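Local coordinates for purine nucleoside phosphorylase (Thermus thermophilus, PDB 1ODK), which catalyses the reversible phosphorolysis of purine nucleosides, releasing the free purine base and a ribose 1-phosphate, at the interface of chains A and B and the interface of chains A and C. Residues are numbered along the deposited sequence; one frame, centred on the assembly and turned at random. Chains: chain A/B/C, Purine nucleoside phosphorylase.

Contact 1: the interface of chains A and B. Residues chain A 75, 115, 118-119; chain B 157-158, 160-161.
B:Ala158 sets its methyl group over one face of the A:Tyr119 ring, CB lying 3.9 Å from the ring centroid and displaced toward the rim at CE1. On the same side of that ring, but beyond its opposite edge, CB of B:Ala161 packs 3.9 Å from CD2 of A:Tyr119, so the two alanines flank the long axis of the phenol. At the far end, the A:Tyr119 hydroxyl OH donates to carboxylate oxygen OE2 of A:Glu75 (2.6 Å) on its anti lone pair and shares a water with the backbone N of B:Tyr160, which fixes the ring's outer end. A:Glu75 also runs antiparallel past B:Tyr160, its CB 3.7 Å from CD1 of that ring.

A:Gln118, with CG anti to the backbone N (chi1 -170°) and an extended chain, delivers its amide oxygen OE1 to two consecutive backbone N-H groups: B:Asp157 N approaches in the carbonyl plane at 3.1 Å, and B:Ala158 N from above it at 2.9 Å in a nearly straight bond (172° at H). A leucine here would probably leave both amides without their acceptor and let the loop at B:Asp157 and B:Ala158 shift. Beside it, CB of B:Asp157 rests against A:Thr115.

Helix 114-120 and helix 67-79 of chain A thus receive the B-chain loop that follows strand 152-156 and leads toward helix 164-171.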
loop_
_atom_site.group_PDB
_atom_site.type_symbol
_atom_site.label_atom_id
_atom_site.label_comp_id
_atom_site.label_asym_id
_atom_site.label_seq_id
_atom_site.Cartn_x
_atom_site.Cartn_y
_atom_site.Cartn_z
ATOM N N GLU A 75 24.390 -10.277 6.331
ATOM C CA GLU A 75 25.137 -9.057 6.026
ATOM C C GLU A 75 26.536 -9.117 6.625
ATOM O O GLU A 75 27.517 -8.776 5.964
ATOM C CB GLU A 75 24.405 -7.825 6.580
ATOM C CG GLU A 75 23.111 -7.508 5.853
ATOM C CD GLU A 75 23.303 -6.555 4.688
ATOM O OE1 GLU A 75 24.355 -6.623 4.015
ATOM O OE2 GLU A 75 22.388 -5.743 4.441
ATOM N N THR A 115 11.383 -7.560 6.439
ATOM C CA THR A 115 12.798 -7.268 6.223
ATOM C C THR A 115 13.033 -7.002 4.741
ATOM O O THR A 115 13.654 -6.002 4.368
ATOM C CB THR A 115 13.702 -8.434 6.687
ATOM O OG1 THR A 115 13.525 -8.648 8.093
ATOM C CG2 THR A 115 15.170 -8.118 6.412
ATOM N N GLN A 118 11.463 -3.687 3.844
ATOM C CA GLN A 118 12.225 -2.494 4.198
ATOM C C GLN A 118 13.367 -2.252 3.210
ATOM O O GLN A 118 13.568 -1.129 2.750
ATOM C CB GLN A 118 12.789 -2.608 5.615
ATOM C CG GLN A 118 13.389 -1.300 6.114
ATOM C CD GLN A 118 13.852 -1.373 7.559
ATOM O OE1 GLN A 118 13.326 -2.152 8.355
ATOM N NE2 GLN A 118 14.829 -0.541 7.909
ATOM N N TYR A 119 14.118 -3.302 2.889
ATOM C CA TYR A 119 15.220 -3.170 1.935
ATOM C C TYR A 119 14.702 -2.720 0.566
ATOM O O TYR A 119 15.358 -1.949 -0.131
ATOM C CB TYR A 119 15.950 -4.502 1.748
ATOM C CG TYR A 119 17.002 -4.847 2.784
ATOM C CD1 TYR A 119 16.817 -5.917 3.661
ATOM C CD2 TYR A 119 18.213 -4.156 2.835
ATOM C CE1 TYR A 119 17.820 -6.301 4.558
ATOM C CE2 TYR A 119 19.228 -4.534 3.731
ATOM C CZ TYR A 119 19.023 -5.608 4.585
ATOM O OH TYR A 119 20.025 -6.016 5.444
ATOM N N ASP B 157 12.944 -3.869 10.920
ATOM C CA ASP B 157 13.310 -5.230 10.521
ATOM C C ASP B 157 14.714 -5.326 9.930
ATOM O O ASP B 157 15.443 -6.278 10.206
ATOM C CB ASP B 157 12.324 -5.764 9.471
ATOM C CG ASP B 157 11.043 -6.300 10.078
ATOM O OD1 ASP B 157 10.085 -6.533 9.311
ATOM O OD2 ASP B 157 10.992 -6.500 11.309
ATOM N N ALA B 158 15.081 -4.347 9.104
ATOM C CA ALA B 158 16.386 -4.347 8.436
ATOM C C ALA B 158 17.431 -3.431 9.070
ATOM O O ALA B 158 17.619 -2.288 8.651
ATOM C CB ALA B 158 16.209 -3.994 6.955
ATOM N N TYR B 160 20.594 -3.173 8.852
ATOM C CA TYR B 160 21.558 -2.563 7.950
ATOM C C TYR B 160 20.998 -1.729 6.802
ATOM O O TYR B 160 21.751 -1.276 5.952
ATOM C CB TYR B 160 22.513 -3.640 7.412
ATOM C CG TYR B 160 23.488 -4.135 8.461
ATOM C CD1 TYR B 160 23.307 -5.364 9.103
ATOM C CD2 TYR B 160 24.560 -3.335 8.861
ATOM C CE1 TYR B 160 24.176 -5.781 10.121
ATOM C CE2 TYR B 160 25.426 -3.739 9.874
ATOM C CZ TYR B 160 25.231 -4.957 10.501
ATOM O OH TYR B 160 26.083 -5.328 11.520
ATOM N N ALA B 161 19.688 -1.511 6.783
ATOM C CA ALA B 161 19.076 -0.713 5.729
ATOM C C ALA B 161 18.994 0.769 6.106
ATOM O O ALA B 161 19.145 1.644 5.255
ATOM C CB ALA B 161 17.672 -1.242 5.417
HETATM O O HOH W 1 19.871 -5.926 8.161
#

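Contact 2: the interface of chains A and C. Residues chain A 119-120, 124-125, 187, 191; chain C 170, 173.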
loop_
_atom_site.group_PDB
_atom_site.type_symbol
_atom_site.label_atom_id
_atom_site.label_comp_id
_atom_site.label_asym_id
_atom_site.label_seq_id
_atom_site.Cartn_x
_atom_site.Cartn_y
_atom_site.Cartn_z
ATOM N N TYR A 119 14.118 -3.302 2.889
ATOM C CA TYR A 119 15.220 -3.170 1.935
ATOM C C TYR A 119 14.702 -2.720 0.566
ATOM O O TYR A 119 15.358 -1.949 -0.131
ATOM C CB TYR A 119 15.950 -4.502 1.748
ATOM C CG TYR A 119 17.002 -4.847 2.784
ATOM C CD1 TYR A 119 16.817 -5.917 3.661
ATOM C CD2 TYR A 119 18.213 -4.156 2.835
ATOM C CE1 TYR A 119 17.820 -6.301 4.558
ATOM C CE2 TYR A 119 19.228 -4.534 3.731
ATOM C CZ TYR A 119 19.023 -5.608 4.585
ATOM O OH TYR A 119 20.025 -6.016 5.444
ATOM N N LEU A 120 13.525 -3.212 0.192
ATOM C CA LEU A 120 12.916 -2.904 -1.103
ATOM C C LEU A 120 12.051 -1.648 -1.121
ATOM O O LEU A 120 11.571 -1.232 -2.180
ATOM C CB LEU A 120 12.065 -4.087 -1.560
ATOM C CG LEU A 120 12.797 -5.399 -1.845
ATOM C CD1 LEU A 120 11.793 -6.536 -1.931
ATOM C CD2 LEU A 120 13.597 -5.275 -3.142
ATOM N N PRO A 124 7.631 -4.560 -5.298
ATOM C CA PRO A 124 7.452 -5.984 -5.594
ATOM C C PRO A 124 8.816 -6.608 -5.867
ATOM O O PRO A 124 9.770 -5.907 -6.220
ATOM C CB PRO A 124 6.561 -5.977 -6.840
ATOM C CG PRO A 124 5.790 -4.687 -6.711
ATOM C CD PRO A 124 6.868 -3.726 -6.244
ATOM N N TYR A 125 8.906 -7.921 -5.709
ATOM C CA TYR A 125 10.160 -8.624 -5.939
ATOM C C TYR A 125 9.915 -10.124 -5.992
ATOM O O TYR A 125 8.868 -10.609 -5.558
ATOM C CB TYR A 125 11.158 -8.305 -4.818
ATOM C CG TYR A 125 12.567 -8.782 -5.105
ATOM C CD1 TYR A 125 13.292 -8.256 -6.173
ATOM C CD2 TYR A 125 13.172 -9.758 -4.314
ATOM C CE1 TYR A 125 14.581 -8.686 -6.449
ATOM C CE2 TYR A 125 14.470 -10.199 -4.580
ATOM C CZ TYR A 125 15.168 -9.653 -5.650
ATOM O OH TYR A 125 16.459 -10.050 -5.909
ATOM N N LEU A 187 17.272 -12.216 -1.351
ATOM C CA LEU A 187 17.387 -10.809 -1.710
ATOM C C LEU A 187 18.816 -10.314 -1.501
ATOM O O LEU A 187 19.388 -9.668 -2.377
ATOM C CB LEU A 187 16.425 -9.957 -0.871
ATOM C CG LEU A 187 16.573 -8.435 -0.992
ATOM C CD1 LEU A 187 16.321 -7.994 -2.436
ATOM C CD2 LEU A 187 15.583 -7.755 -0.050
ATOM N N MET A 191 21.620 -8.516 -3.845
ATOM C CA MET A 191 22.092 -7.189 -3.460
ATOM C C MET A 191 23.591 -7.135 -3.202
ATOM O O MET A 191 24.271 -6.193 -3.616
ATOM C CB MET A 191 21.360 -6.704 -2.205
ATOM C CG MET A 191 19.913 -6.289 -2.438
ATOM S SD MET A 191 19.099 -5.819 -0.898
ATOM C CE MET A 191 19.946 -4.283 -0.501
ATOM N N TRP C 170 17.077 -1.345 -10.701
ATOM C CA TRP C 170 16.550 -2.703 -10.583
ATOM C C TRP C 170 17.631 -3.749 -10.819
ATOM O O TRP C 170 17.613 -4.826 -10.218
ATOM C CB TRP C 170 15.403 -2.920 -11.568
ATOM C CG TRP C 170 14.089 -2.480 -11.020
ATOM C CD1 TRP C 170 13.335 -1.417 -11.428
ATOM C CD2 TRP C 170 13.375 -3.089 -9.941
ATOM N NE1 TRP C 170 12.192 -1.329 -10.669
ATOM C CE2 TRP C 170 12.192 -2.343 -9.748
ATOM C CE3 TRP C 170 13.622 -4.195 -9.116
ATOM C CZ2 TRP C 170 11.254 -2.669 -8.763
ATOM C CZ3 TRP C 170 12.686 -4.518 -8.133
ATOM C CH2 TRP C 170 11.519 -3.757 -7.968
ATOM N N TYR C 173 19.396 -5.235 -8.026
ATOM C CA TYR C 173 18.643 -6.213 -7.255
ATOM C C TYR C 173 18.498 -7.532 -8.014
ATOM O O TYR C 173 17.671 -8.381 -7.667
ATOM C CB TYR C 173 17.276 -5.633 -6.885
ATOM C CG TYR C 173 17.390 -4.584 -5.808
ATOM C CD1 TYR C 173 17.257 -4.924 -4.461
ATOM C CD2 TYR C 173 17.733 -3.270 -6.124
ATOM C CE1 TYR C 173 17.475 -3.985 -3.454
ATOM C CE2 TYR C 173 17.957 -2.322 -5.122
ATOM C CZ TYR C 173 17.828 -2.690 -3.791
ATOM O OH TYR C 173 18.076 -1.768 -2.797
HETATM O O HOH W 2 17.963 -1.382 -0.004
#
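This two-fold symmetric interface joins two identical subunits of the six-chain assembly, and it probably helps to close the hexamer common among bacterial members of the phosphorylase superfamily to which this enzyme belongs. The patch is a knob-in-pocket contact: C:Tyr173, from the loop between helix 164-171 and strand 175-179, inserts its ring into chain A and buries 101 Å² there.

Apolar side chains of chain A surround the CD1-CE1 side of the ring. A:Met191 lies alongside C:Tyr173, pointing the same way, with CG 3.5 Å from CE1 on one side of the ring plane. Its bend at chi3 (69°) turns the terminal methyl CE toward the hydroxyl end. From the opposite side of the plane A:Leu120 slides past in the reverse direction, its CD2 reaching within 3.9 Å of CD1 of C:Tyr173. Between them A:Leu187 meets the edge, its methyl CD1 in the ring plane and 3.8 Å from CD1 of C:Tyr173. Helices 114-120 and 182-192 therefore hold the ring from both sides and along one edge.

Both polar ends of C:Tyr173 are engaged. Its hydroxyl OH binds a water at 2.8 Å, which also contacts the backbone carbonyl O of A:Tyr119, near the C-terminal end of helix 114-120. Its backbone O accepts a 2.7 Å hydrogen bond from the phenol OH of A:Tyr125, a donor tilted 20° from the carbonyl plane. The side chain of A:Tyr125 crosses that of C:Tyr173 at about a right angle and carries the carbonyl oxygen at its ring edge. Three residues earlier in chain C, near the end of helix 164-171, the indole of C:Trp170 brings CH2 to within 3.3 Å of the backbone O of A:Pro124.

The C-alpha centres of contact 1 and contact 2 lie about 11 Å apart, and A:Tyr119 belongs to both. Helix 114-120 therefore faces two neighbours at once: A:Tyr119 presents its side chain to chain B and its backbone carbonyl to chain C. The neighbours, in turn, offer nearby stretches of the same sequence, the 157-161 loop in contact 1 and residues 170 and 173 in contact 2. Each interface is two-fold symmetric, so alternating them could link six subunits into a closed assembly, and a shift of helix 114-120 might be felt at both.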